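Local coordinates for extracellular solute-binding protein, family 1 (Bifidobacterium longum subsp. infantis ATCC 15697, PDB 3OMB) that probably captures a solute, perhaps a carbohydrate, outside the cell and delivers it to an ABC transporter, and carries a bound magnesium ion, at residues A[164-169]-A[442-447]; A[198-201]-A[207-210]; A[210-215]-A[293-298]; A[312-317]-A[438-443]; A[329-334]-A[338-343]. All coordinates share one frame; numbering follows the deposited sequence.

Contact 1 (A[164-169]-A[442-447])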
# COMPACT_ATOMS: atom_id res chain seq x y z
N GLY A 164 -6.32 0.88 -2.61
CA GLY A 164 -5.75 2.16 -2.99
C GLY A 164 -5.60 2.33 -4.49
O GLY A 164 -5.24 3.41 -4.96
N GLN A 165 -5.88 1.27 -5.24
CA GLN A 165 -5.72 1.27 -6.71
C GLN A 165 -7.03 1.57 -7.40
O GLN A 165 -8.04 0.92 -7.12
CB GLN A 165 -5.20 -0.09 -7.19
CG GLN A 165 -4.19 -0.73 -6.23
CD GLN A 165 -2.90 0.06 -6.14
OE1 GLN A 165 -2.35 0.52 -7.16
NE2 GLN A 165 -2.40 0.22 -4.90
N HIS A 166 -7.03 2.55 -8.31
CA HIS A 166 -8.22 2.91 -9.08
C HIS A 166 -7.81 3.31 -10.47
O HIS A 166 -6.64 3.58 -10.72
CB HIS A 166 -8.97 4.05 -8.39
CG HIS A 166 -9.06 3.87 -6.92
ND1 HIS A 166 -8.13 4.43 -6.06
CD2 HIS A 166 -9.87 3.10 -6.15
CE1 HIS A 166 -8.41 4.06 -4.82
NE2 HIS A 166 -9.47 3.26 -4.85
N MSE A 167 -8.78 3.27 -11.39
CA MSE A 167 -8.58 3.67 -12.76
C MSE A 167 -9.44 4.91 -12.99
O MSE A 167 -10.65 4.88 -12.81
CB MSE A 167 -9.03 2.54 -13.69
CG MSE A 167 -8.88 2.87 -15.15
SE MSE A 167 -9.27 1.31 -16.21
CE MSE A 167 -8.56 1.90 -17.91
N LEU A 168 -8.81 6.00 -13.37
CA LEU A 168 -9.47 7.30 -13.46
C LEU A 168 -9.62 7.72 -14.91
O LEU A 168 -8.72 7.50 -15.73
CB LEU A 168 -8.63 8.35 -12.73
CG LEU A 168 -8.24 7.99 -11.31
CD1 LEU A 168 -7.25 9.02 -10.74
CD2 LEU A 168 -9.53 7.82 -10.41
N ILE A 169 -10.73 8.36 -15.23
CA ILE A 169 -10.95 8.79 -16.62
C ILE A 169 -11.55 10.18 -16.67
O ILE A 169 -12.33 10.57 -15.77
CB ILE A 169 -11.82 7.78 -17.42
CG1 ILE A 169 -11.92 8.23 -18.89
CG2 ILE A 169 -13.22 7.61 -16.79
CD1 ILE A 169 -12.30 7.12 -19.84
N ILE A 442 -13.27 6.76 -0.09
CA ILE A 442 -14.63 6.23 0.05
C ILE A 442 -15.42 6.40 -1.26
O ILE A 442 -16.02 5.45 -1.75
CB ILE A 442 -15.38 6.85 1.27
CG1 ILE A 442 -14.80 6.33 2.61
CG2 ILE A 442 -16.91 6.63 1.19
CD1 ILE A 442 -15.30 4.91 3.02
N GLU A 443 -15.42 7.61 -1.82
CA GLU A 443 -16.17 7.86 -3.04
C GLU A 443 -15.71 7.01 -4.26
O GLU A 443 -16.56 6.41 -4.96
CB GLU A 443 -16.17 9.35 -3.36
CG GLU A 443 -17.23 9.75 -4.37
CD GLU A 443 -18.58 10.16 -3.73
OE1 GLU A 443 -19.00 9.56 -2.68
OE2 GLU A 443 -19.22 11.09 -4.29
N VAL A 444 -14.40 6.96 -4.53
CA VAL A 444 -13.89 6.13 -5.64
C VAL A 444 -14.08 4.62 -5.37
O VAL A 444 -14.29 3.84 -6.31
CB VAL A 444 -12.40 6.43 -6.05
CG1 VAL A 444 -12.25 7.89 -6.54
CG2 VAL A 444 -11.45 6.15 -4.93
N ASN A 445 -14.03 4.21 -4.11
CA ASN A 445 -14.16 2.78 -3.83
C ASN A 445 -15.56 2.23 -4.08
O ASN A 445 -15.71 1.04 -4.39
CB ASN A 445 -13.60 2.39 -2.47
CG ASN A 445 -12.09 2.22 -2.51
OD1 ASN A 445 -11.51 1.91 -3.57
ND2 ASN A 445 -11.44 2.41 -1.38
N LYS A 446 -16.56 3.10 -4.02
CA LYS A 446 -17.94 2.75 -4.41
C LYS A 446 -18.00 2.21 -5.82
O LYS A 446 -18.75 1.30 -6.11
CB LYS A 446 -18.86 3.96 -4.31
CG LYS A 446 -19.28 4.25 -2.88
CD LYS A 446 -20.11 5.50 -2.80
CE LYS A 446 -20.00 6.14 -1.41
NZ LYS A 446 -20.71 5.37 -0.35
N VAL A 447 -17.17 2.77 -6.70
CA VAL A 447 -17.17 2.37 -8.08
C VAL A 447 -16.74 0.91 -8.26
O VAL A 447 -17.18 0.26 -9.21
CB VAL A 447 -16.29 3.31 -8.91
CG1 VAL A 447 -16.18 2.82 -10.34
CG2 VAL A 447 -16.86 4.76 -8.86
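Helix 436-452 lies against the mixed sheet that contains strand 166-170, and the two elements meet where His-166 reaches across to Val-444 and Asn-445. The imidazole is held in two ways by consecutive helical residues. Val-444 sends its CG2 methyl over the middle of one ring face, a CH-pi contact with CG2 3.5 Å from the centroid of the His-166 ring. Asn-445 works at the edge instead: its OD1 lies nearly in the ring plane and accepts from His-166 NE2 at 2.8 Å. The N-H...O angle of 140° makes this bond somewhat bent, and the donor stands above the amide plane of Asn-445 rather than in it. With CG anti to the carbonyl carbon (chi1 -42°), the histidine ring projects toward the helix. Its other nitrogen, ND1, bonds Gly-310 O on the neighbouring strand, so both ring nitrogens of this buried side chain have partners. Since both appear to face carbonyl oxygens, the ring may be doubly protonated. Histidine suits the place by combining a flat face for a methyl with polar edges for a strand and a helix, in the helix-on-sheet layering of a type 2 periplasmic-binding-protein lobe.

Contact 2 (A[198-201]-A[207-210]). With MG (magnesium ion), chain B.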
# COMPACT_ATOMS: atom_id res chain seq x y z
N GLN A 198 -9.45 14.10 -31.43
CA GLN A 198 -10.60 15.02 -31.45
C GLN A 198 -10.49 16.22 -30.51
O GLN A 198 -11.48 16.87 -30.20
CB GLN A 198 -11.89 14.23 -31.22
CG GLN A 198 -12.25 13.30 -32.41
CD GLN A 198 -13.44 12.40 -32.09
OE1 GLN A 198 -14.34 12.79 -31.34
NE2 GLN A 198 -13.44 11.18 -32.63
N ASP A 199 -9.27 16.52 -30.07
CA ASP A 199 -9.01 17.69 -29.24
C ASP A 199 -10.04 17.96 -28.10
O ASP A 199 -10.62 19.06 -28.02
CB ASP A 199 -8.87 18.94 -30.15
CG ASP A 199 -8.40 20.17 -29.38
OD1 ASP A 199 -7.53 20.05 -28.46
OD2 ASP A 199 -8.90 21.25 -29.68
N PRO A 200 -10.25 16.98 -27.19
CA PRO A 200 -11.32 17.19 -26.19
C PRO A 200 -11.07 18.29 -25.17
O PRO A 200 -12.04 18.75 -24.56
CB PRO A 200 -11.44 15.80 -25.49
CG PRO A 200 -10.13 15.14 -25.70
CD PRO A 200 -9.67 15.63 -27.10
N ASN A 201 -9.82 18.73 -24.99
CA ASN A 201 -9.58 19.91 -24.13
C ASN A 201 -9.76 21.26 -24.88
O ASN A 201 -9.55 22.34 -24.31
CB ASN A 201 -8.25 19.81 -23.35
CG ASN A 201 -7.00 20.02 -24.22
OD1 ASN A 201 -7.07 20.52 -25.35
ND2 ASN A 201 -5.85 19.65 -23.68
N ASP A 207 -2.27 17.88 -27.94
CA ASP A 207 -1.51 17.77 -26.72
C ASP A 207 -2.05 16.69 -25.76
O ASP A 207 -1.40 16.37 -24.79
CB ASP A 207 -1.48 19.13 -25.98
CG ASP A 207 -2.87 19.65 -25.58
OD1 ASP A 207 -3.92 19.28 -26.17
OD2 ASP A 207 -2.93 20.50 -24.67
N GLU A 208 -3.26 16.18 -26.01
CA GLU A 208 -3.85 15.15 -25.15
C GLU A 208 -2.98 13.89 -25.09
O GLU A 208 -2.57 13.36 -26.14
CB GLU A 208 -5.25 14.77 -25.65
CG GLU A 208 -6.35 15.80 -25.48
CD GLU A 208 -6.30 16.98 -26.46
OE1 GLU A 208 -5.52 17.01 -27.44
OE2 GLU A 208 -7.08 17.92 -26.25
N ILE A 209 -2.68 13.42 -23.88
CA ILE A 209 -2.08 12.10 -23.65
C ILE A 209 -3.26 11.18 -23.37
O ILE A 209 -3.85 11.28 -22.28
CB ILE A 209 -1.16 12.12 -22.42
CG1 ILE A 209 0.06 13.00 -22.68
CG2 ILE A 209 -0.70 10.70 -22.04
CD1 ILE A 209 0.84 13.36 -21.42
N PRO A 210 -3.65 10.31 -24.33
CA PRO A 210 -4.91 9.57 -24.09
C PRO A 210 -4.87 8.75 -22.80
O PRO A 210 -5.80 8.84 -21.98
CB PRO A 210 -5.03 8.69 -25.34
CG PRO A 210 -4.39 9.49 -26.39
CD PRO A 210 -3.15 10.06 -25.70
MG MG B . -5.86 19.70 -27.19
O HOH W 1 -6.20 16.06 -29.93
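Asn-201 and Asp-207 both place CG between their backbone N and carbonyl carbon (chi1 74° and 61°), and from opposite directions the two side chains converge on one magnesium ion. Glu-208 joins them by bending at chi2 (75°), which brings its carboxylate to the metal. Asp-199 OD1 binds the magnesium at 2.1 Å and Asp-207 OD1 at 2.2 Å. Asn-201 OD1 and Glu-208 OE2 are each 2.4 Å from the metal, and Glu-208 also binds it, less closely, through OE1 at 2.7 Å. Asn-203 and Gln-205, the latter through its backbone O, complete the site. Ligands at every second position from Asp-199 to Asp-207, followed directly by a two-oxygen glutamate, recall the calcium loop of an EF-hand, though the glutamate comes earlier and a magnesium ion occupies this one. The cation allows oxygens to crowd together that would otherwise probably repel. Hydrogen bonds fix the ligands. Glu-208 OE2 accepts from Asn-201 N at 3.1 Å on its anti side, close to the carboxylate plane. The Asn-201 amide uses both ends: OD1 holds the metal while ND2, 3.2 Å from both Asp-207 OD1 and OD2, meets them on the syn side but tilted well out of the carboxylate plane, and also bonds Ala-303 O. Asp-199 OD2 takes Gly-204 N, and a water donates to Glu-208 OE1. Pro-200, rigid and apolar, lays its CD 3.6 Å from Glu-208 OE2.

Contact 3 (A[210-215]-A[293-298])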
# COMPACT_ATOMS: atom_id res chain seq x y z
N PRO A 210 -3.65 10.31 -24.33
CA PRO A 210 -4.91 9.57 -24.09
C PRO A 210 -4.87 8.75 -22.80
O PRO A 210 -5.80 8.84 -21.98
CB PRO A 210 -5.03 8.69 -25.34
CG PRO A 210 -4.39 9.49 -26.39
CD PRO A 210 -3.15 10.06 -25.70
N MSE A 211 -3.81 7.98 -22.61
CA MSE A 211 -3.65 7.23 -21.38
C MSE A 211 -2.20 7.36 -20.96
O MSE A 211 -1.29 7.30 -21.81
CB MSE A 211 -4.05 5.76 -21.57
CG MSE A 211 -3.84 4.91 -20.32
SE MSE A 211 -4.39 3.07 -20.69
CE MSE A 211 -4.16 2.33 -18.87
N ASN A 212 -1.98 7.60 -19.67
CA ASN A 212 -0.60 7.68 -19.17
C ASN A 212 -0.35 6.55 -18.18
O ASN A 212 -1.22 6.19 -17.39
CB ASN A 212 -0.28 9.07 -18.56
CG ASN A 212 1.19 9.42 -18.67
OD1 ASN A 212 1.99 8.65 -19.20
ND2 ASN A 212 1.56 10.57 -18.15
N ILE A 213 0.84 5.96 -18.25
CA ILE A 213 1.20 4.85 -17.37
C ILE A 213 2.59 5.10 -16.76
O ILE A 213 3.44 5.78 -17.38
CB ILE A 213 1.12 3.45 -18.09
CG1 ILE A 213 2.03 3.40 -19.34
CG2 ILE A 213 -0.33 3.11 -18.50
CD1 ILE A 213 2.15 1.99 -19.96
N LYS A 214 2.78 4.55 -15.55
CA LYS A 214 4.02 4.60 -14.81
C LYS A 214 5.08 3.66 -15.38
O LYS A 214 4.76 2.56 -15.87
CB LYS A 214 3.78 4.22 -13.34
CG LYS A 214 3.08 5.30 -12.53
CD LYS A 214 2.74 4.90 -11.07
CE LYS A 214 3.99 4.74 -10.18
NZ LYS A 214 3.67 4.42 -8.71
N LYS A 215 6.35 4.07 -15.30
CA LYS A 215 7.44 3.19 -15.67
C LYS A 215 7.46 2.00 -14.71
O LYS A 215 6.93 2.08 -13.61
CB LYS A 215 8.79 3.92 -15.69
CG LYS A 215 9.41 4.28 -14.32
CD LYS A 215 10.82 4.83 -14.58
CE LYS A 215 11.67 4.92 -13.34
NZ LYS A 215 11.32 6.13 -12.52
N ASN A 293 3.73 12.44 -12.91
CA ASN A 293 2.65 13.06 -12.15
C ASN A 293 2.37 14.48 -12.67
O ASN A 293 1.21 14.90 -12.75
CB ASN A 293 2.96 13.08 -10.64
CG ASN A 293 2.84 11.71 -10.01
OD1 ASN A 293 1.85 11.02 -10.18
ND2 ASN A 293 3.85 11.31 -9.26
N ALA A 294 3.44 15.19 -13.04
CA ALA A 294 3.28 16.55 -13.57
C ALA A 294 2.49 16.55 -14.87
O ALA A 294 1.81 17.52 -15.16
CB ALA A 294 4.63 17.26 -13.72
N ASP A 295 2.59 15.47 -15.66
CA ASP A 295 1.79 15.32 -16.88
C ASP A 295 0.30 15.50 -16.59
O ASP A 295 -0.38 16.25 -17.30
CB ASP A 295 1.98 13.93 -17.50
CG ASP A 295 3.31 13.79 -18.23
OD1 ASP A 295 3.88 14.84 -18.57
OD2 ASP A 295 3.78 12.63 -18.46
N GLN A 296 -0.18 14.81 -15.57
CA GLN A 296 -1.60 14.83 -15.17
C GLN A 296 -2.04 16.15 -14.55
O GLN A 296 -3.15 16.64 -14.83
CB GLN A 296 -1.89 13.68 -14.16
CG GLN A 296 -2.08 12.31 -14.81
CD GLN A 296 -0.83 11.75 -15.48
OE1 GLN A 296 -0.63 11.93 -16.70
NE2 GLN A 296 0.02 11.06 -14.70
N ILE A 297 -1.18 16.72 -13.72
CA ILE A 297 -1.50 17.97 -13.04
C ILE A 297 -1.47 19.17 -13.99
O ILE A 297 -2.25 20.12 -13.81
CB ILE A 297 -0.61 18.19 -11.78
CG1 ILE A 297 -1.06 17.22 -10.67
CG2 ILE A 297 -0.67 19.63 -11.30
CD1 ILE A 297 -0.30 17.35 -9.37
N SER A 298 -0.61 19.10 -15.01
CA SER A 298 -0.54 20.12 -16.06
C SER A 298 -0.35 21.49 -15.38
O SER A 298 0.40 21.60 -14.39
CB SER A 298 -1.80 20.03 -16.94
OG SER A 298 -1.89 21.05 -17.92
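Asp-295 and Gln-296, near the C-terminal end of helix 289-297, together grip the amide NH2 of Asn-212, just past strand 209-211 at the border of a mixed four-stranded sheet. The contact thus ties a helix to a sheet edge within an alpha/beta lobe, and it does so through one buried nitrogen.

Asp-295 comes first along the helix. Its CB points toward Asn-212, and OD2 accepts from Asn-212 ND2 at 3.0 Å. The donor arrives on the anti side of the carboxylate, near its plane, and the bond is noticeably bent. The same OD2 forms a salt bridge with Lys-287, which probably helps keep the acid ionised and hence a strong acceptor. Aspartate suits the spot because this short acid puts OD2 where it can accept from both Asn-212 ND2 and Lys-287.

Gln-296 follows, and its longer chain has to fold back, bent at chi2 (66°), to bring OE1 into place. OE1 takes the second bond from Asn-212 ND2, again 3.0 Å long but much straighter (166°). Here the donor lies in the carbonyl plane on a lone pair. The two amide planes stand almost perpendicular (84°). Gln-296 OE1 also lies 3.4 Å from Asn-212 CB. It is hydrogen-bonded as well to Thr-305 OG1, its stronger partner, on the adjoining strand 305-310.

With both acceptors on one nitrogen, asparagine is apt: its NH2 offers a hydrogen to each. At the other end of the amide, Asn-212 OD1 accepts a weak bond from Ile-213 N at 3.1 Å.

Contact 4 (A[312-317]-A[438-443])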
# COMPACT_ATOMS: atom_id res chain seq x y z
N SER A 312 -7.16 9.06 -6.64
CA SER A 312 -8.41 9.83 -6.72
C SER A 312 -8.28 11.01 -7.68
O SER A 312 -7.18 11.51 -7.90
CB SER A 312 -8.81 10.35 -5.33
OG SER A 312 -8.00 11.47 -4.97
N PRO A 313 -9.40 11.47 -8.24
CA PRO A 313 -9.36 12.66 -9.09
C PRO A 313 -8.63 13.81 -8.41
O PRO A 313 -7.82 14.47 -9.04
CB PRO A 313 -10.84 13.00 -9.26
CG PRO A 313 -11.49 11.63 -9.29
CD PRO A 313 -10.77 10.91 -8.15
N SER A 314 -8.90 14.05 -7.14
CA SER A 314 -8.25 15.14 -6.46
C SER A 314 -6.75 14.90 -6.27
O SER A 314 -5.95 15.80 -6.48
CB SER A 314 -8.90 15.38 -5.12
OG SER A 314 -8.05 16.19 -4.34
N ASP A 315 -6.36 13.70 -5.87
CA ASP A 315 -4.95 13.42 -5.62
C ASP A 315 -4.13 13.48 -6.92
O ASP A 315 -3.01 13.98 -6.93
CB ASP A 315 -4.77 12.05 -4.97
CG ASP A 315 -3.37 11.86 -4.38
OD1 ASP A 315 -2.96 12.69 -3.54
OD2 ASP A 315 -2.68 10.88 -4.75
N ASN A 316 -4.70 12.97 -8.00
CA ASN A 316 -3.97 12.88 -9.24
C ASN A 316 -4.12 14.08 -10.16
O ASN A 316 -3.24 14.32 -10.97
CB ASN A 316 -4.33 11.60 -9.96
CG ASN A 316 -3.78 10.43 -9.27
OD1 ASN A 316 -4.44 9.82 -8.43
ND2 ASN A 316 -2.53 10.14 -9.53
N PHE A 317 -5.22 14.83 -10.04
CA PHE A 317 -5.47 15.93 -10.98
C PHE A 317 -5.63 17.31 -10.33
O PHE A 317 -5.79 18.30 -11.04
CB PHE A 317 -6.65 15.59 -11.91
CG PHE A 317 -6.38 14.41 -12.78
CD1 PHE A 317 -5.65 14.55 -13.95
CD2 PHE A 317 -6.80 13.13 -12.39
CE1 PHE A 317 -5.35 13.44 -14.74
CE2 PHE A 317 -6.51 12.02 -13.17
CZ PHE A 317 -5.78 12.18 -14.36
N ALA A 438 -9.39 10.28 3.12
CA ALA A 438 -10.32 9.18 3.36
C ALA A 438 -11.62 9.37 2.59
O ALA A 438 -12.08 8.45 1.92
CB ALA A 438 -10.62 9.04 4.85
N ASP A 439 -12.22 10.56 2.68
CA ASP A 439 -13.43 10.89 1.93
C ASP A 439 -13.34 10.63 0.42
O ASP A 439 -14.27 10.09 -0.17
CB ASP A 439 -13.87 12.33 2.19
CG ASP A 439 -14.30 12.56 3.64
OD1 ASP A 439 -14.39 11.58 4.44
OD2 ASP A 439 -14.55 13.74 3.98
N GLU A 440 -12.23 11.01 -0.21
CA GLU A 440 -12.04 10.77 -1.64
C GLU A 440 -11.90 9.27 -1.92
O GLU A 440 -12.33 8.78 -2.97
CB GLU A 440 -10.77 11.43 -2.16
CG GLU A 440 -10.70 12.92 -2.07
CD GLU A 440 -9.26 13.39 -2.03
OE1 GLU A 440 -8.36 12.56 -2.34
OE2 GLU A 440 -9.01 14.57 -1.69
N LEU A 441 -11.28 8.56 -0.98
CA LEU A 441 -11.10 7.12 -1.11
C LEU A 441 -12.46 6.41 -1.09
O LEU A 441 -12.75 5.59 -1.95
CB LEU A 441 -10.16 6.57 -0.02
CG LEU A 441 -9.75 5.11 -0.20
CD1 LEU A 441 -9.00 4.95 -1.51
CD2 LEU A 441 -8.92 4.64 0.98
N ILE A 442 -13.27 6.76 -0.09
CA ILE A 442 -14.63 6.23 0.05
C ILE A 442 -15.42 6.40 -1.26
O ILE A 442 -16.02 5.45 -1.75
CB ILE A 442 -15.38 6.85 1.27
CG1 ILE A 442 -14.80 6.33 2.61
CG2 ILE A 442 -16.91 6.63 1.19
CD1 ILE A 442 -15.30 4.91 3.02
N GLU A 443 -15.42 7.61 -1.82
CA GLU A 443 -16.17 7.86 -3.04
C GLU A 443 -15.71 7.01 -4.26
O GLU A 443 -16.56 6.41 -4.96
CB GLU A 443 -16.17 9.35 -3.36
CG GLU A 443 -17.23 9.75 -4.37
CD GLU A 443 -18.58 10.16 -3.73
OE1 GLU A 443 -19.00 9.56 -2.68
OE2 GLU A 443 -19.22 11.09 -4.29
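Glu-440 on helix 436-452 reaches over to Ser-312 and Ser-314, at the start of the short helix 313-317, so that a helix N-terminus with its serine N-cap is met by a carboxylate from a second helix.

Among the hydrogen bonds, the stronger joins Ser-312 OG to Glu-440 OE1 at 2.9 Å, with the hydroxyl as donor. It meets the oxygen from above the carboxylate plane, about 49° out of it. Ser-314 OG gives a weak, longer bond to Glu-440 OE2 at 3.3 Å, so each carboxylate oxygen has its own serine. Glu-440 spans the gap by keeping its chain extended beyond CG, with chi2 at 156°.

Capping uses the same Ser-312 hydroxyl. OG accepts from Asp-315 N at 2.9 Å in a fairly straight bond, which satisfies a backbone N-H of the first turn. Serine suits the N-cap because its hydroxyl can accept from this N-H while donating its own hydrogen to the glutamate in a hydrogen bond. Pro-313 follows well, since the first turn of a helix needs no N-H from it.

As to charge, Glu-440 sits near the N-terminal, positive end of the dipole of helix 313-317, which would probably stabilise its ionised form. Asp-315 OD1 keeps its like charge 5.5 Å from Glu-440 OE1.

Carbon contacts accompany the polar ones. Ser-314 CB lies 3.7 Å from Glu-440 CD, and Ser-312 CB is 3.9 Å from Glu-440 CB.

Contact 5 (A[329-334]-A[338-343])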
# COMPACT_ATOMS: atom_id res chain seq x y z
N VAL A 329 -12.94 -1.36 -14.19
CA VAL A 329 -12.00 -1.76 -15.24
C VAL A 329 -12.73 -2.44 -16.45
O VAL A 329 -13.63 -3.23 -16.23
CB VAL A 329 -10.88 -2.65 -14.69
CG1 VAL A 329 -11.33 -4.10 -14.48
CG2 VAL A 329 -9.65 -2.58 -15.60
N PRO A 330 -12.35 -2.10 -17.70
CA PRO A 330 -12.90 -2.79 -18.90
C PRO A 330 -12.52 -4.28 -18.89
O PRO A 330 -11.44 -4.65 -18.38
CB PRO A 330 -12.19 -2.11 -20.08
CG PRO A 330 -11.68 -0.80 -19.53
CD PRO A 330 -11.43 -1.00 -18.07
N SER A 331 -13.38 -5.11 -19.44
CA SER A 331 -13.11 -6.54 -19.56
C SER A 331 -12.20 -6.84 -20.76
O SER A 331 -12.35 -6.21 -21.83
CB SER A 331 -14.41 -7.33 -19.72
OG SER A 331 -15.31 -7.08 -18.63
N ALA A 332 -11.30 -7.81 -20.58
CA ALA A 332 -10.48 -8.33 -21.69
C ALA A 332 -11.34 -9.22 -22.57
O ALA A 332 -12.34 -9.74 -22.08
CB ALA A 332 -9.31 -9.11 -21.15
N PRO A 333 -10.97 -9.42 -23.85
CA PRO A 333 -11.70 -10.34 -24.71
C PRO A 333 -11.89 -11.72 -24.08
O PRO A 333 -10.95 -12.29 -23.52
CB PRO A 333 -10.78 -10.46 -25.95
CG PRO A 333 -10.11 -9.18 -26.04
CD PRO A 333 -9.86 -8.78 -24.59
N GLY A 334 -13.10 -12.24 -24.16
CA GLY A 334 -13.41 -13.56 -23.61
C GLY A 334 -13.74 -13.53 -22.13
O GLY A 334 -14.07 -14.58 -21.56
N ASP A 338 -19.10 -10.51 -15.22
CA ASP A 338 -19.13 -11.31 -13.97
C ASP A 338 -17.77 -11.87 -13.57
O ASP A 338 -17.49 -12.07 -12.38
CB ASP A 338 -20.13 -12.50 -14.07
CG ASP A 338 -21.62 -12.07 -13.93
OD1 ASP A 338 -21.91 -10.84 -13.93
OD2 ASP A 338 -22.51 -12.96 -13.84
N GLN A 339 -16.94 -12.15 -14.56
CA GLN A 339 -15.59 -12.70 -14.34
C GLN A 339 -14.52 -11.61 -14.21
O GLN A 339 -13.36 -11.92 -13.91
CB GLN A 339 -15.21 -13.62 -15.49
CG GLN A 339 -16.01 -14.92 -15.63
CD GLN A 339 -15.68 -15.65 -16.94
OE1 GLN A 339 -15.63 -15.04 -18.03
NE2 GLN A 339 -15.42 -16.95 -16.85
N THR A 340 -14.89 -10.36 -14.46
CA THR A 340 -13.94 -9.26 -14.40
C THR A 340 -13.82 -8.81 -12.94
O THR A 340 -14.84 -8.65 -12.25
CB THR A 340 -14.35 -8.10 -15.33
OG1 THR A 340 -14.52 -8.60 -16.65
CG2 THR A 340 -13.26 -7.02 -15.38
N VAL A 341 -12.58 -8.63 -12.49
CA VAL A 341 -12.33 -8.37 -11.08
C VAL A 341 -11.66 -7.00 -10.90
O VAL A 341 -11.36 -6.32 -11.89
CB VAL A 341 -11.46 -9.50 -10.47
CG1 VAL A 341 -12.19 -10.85 -10.56
CG2 VAL A 341 -10.08 -9.55 -11.19
N TRP A 342 -11.43 -6.57 -9.67
CA TRP A 342 -10.61 -5.40 -9.44
C TRP A 342 -9.65 -5.69 -8.27
O TRP A 342 -9.83 -6.68 -7.54
CB TRP A 342 -11.46 -4.11 -9.25
CG TRP A 342 -10.56 -2.89 -9.13
CD1 TRP A 342 -10.36 -2.13 -8.02
CD2 TRP A 342 -9.64 -2.38 -10.14
NE1 TRP A 342 -9.40 -1.13 -8.27
CE2 TRP A 342 -8.95 -1.28 -9.56
CE3 TRP A 342 -9.35 -2.74 -11.46
CZ2 TRP A 342 -7.99 -0.55 -10.27
CZ3 TRP A 342 -8.40 -1.99 -12.17
CH2 TRP A 342 -7.74 -0.91 -11.58
N ASP A 343 -8.62 -4.87 -8.13
CA ASP A 343 -7.59 -5.05 -7.14
C ASP A 343 -8.17 -5.32 -5.75
O ASP A 343 -9.06 -4.60 -5.29
CB ASP A 343 -6.70 -3.80 -7.11
CG ASP A 343 -5.53 -3.93 -6.18
OD1 ASP A 343 -5.67 -3.64 -4.98
OD2 ASP A 343 -4.46 -4.30 -6.66
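The six-membered part of the Trp-342 indole meets Val-329 obliquely, and Asp-343 CB lies 4.0 Å above one face of the Trp-342 ring, toward its rim. Val-329 turns CB and CG2 to the six-membered ring, a compact branched side chain fitted beside a broad one: CB comes within 3.6 Å of both Trp-342 CE3 and CZ3, and CG2 is 3.7 Å from Trp-342 CZ3. On the rim, NE1 bonds Gln-165 O, so the indole's one polar atom is satisfied although the ring is buried. A chi1 of -175°, which sets CG opposite the backbone N, carries the far end of the ring to the valine.

The second methyl of Val-329, CG1, touches Thr-340 CG2 at 3.6 Å and Val-341 O at 3.4 Å. Threonine suits this position because its methyl packs on the valine while its hydroxyl meets Ser-331: the OG of Ser-331 and the OG1 of Thr-340 are a short 2.6 Å apart, joined by a hydrogen bond. Thr-340 OG1 also bonds Ser-336 O, which draws in the turn between the two segments. At the turn, Gly-334 has a positive phi (84°), where a CB would press on the preceding carbonyl oxygen.

The two segments run roughly antiparallel (156°) and are held by side chains, as in an irregular hairpin-like loop, here linking strands 324-326 and 349-350.

In the fold
Along the chain, contact 1 opens first, at strand 166-170, and closes only on helix 436-452, so its loop encloses contacts 2, 3 and 5. Contact 2 closes the short metal loop after helix 185-197. Contact 3 begins at Pro-210, where contact 2 ends, and runs to helix 289-297. Contact 4 opens at 312-317 and returns to the same helix as contact 1, sharing Ile-442 and Glu-443; the hairpin-like loop of contact 5 lies within its span. None of these loops cross. Contacts 1 and 4, centres about 7 Å apart, hold helix 436-452 to strand 166-170 and to helix 313-317; contacts 2 and 3 hold border strand 209-211, and contact 5 touches contact 1 beside Gln-165.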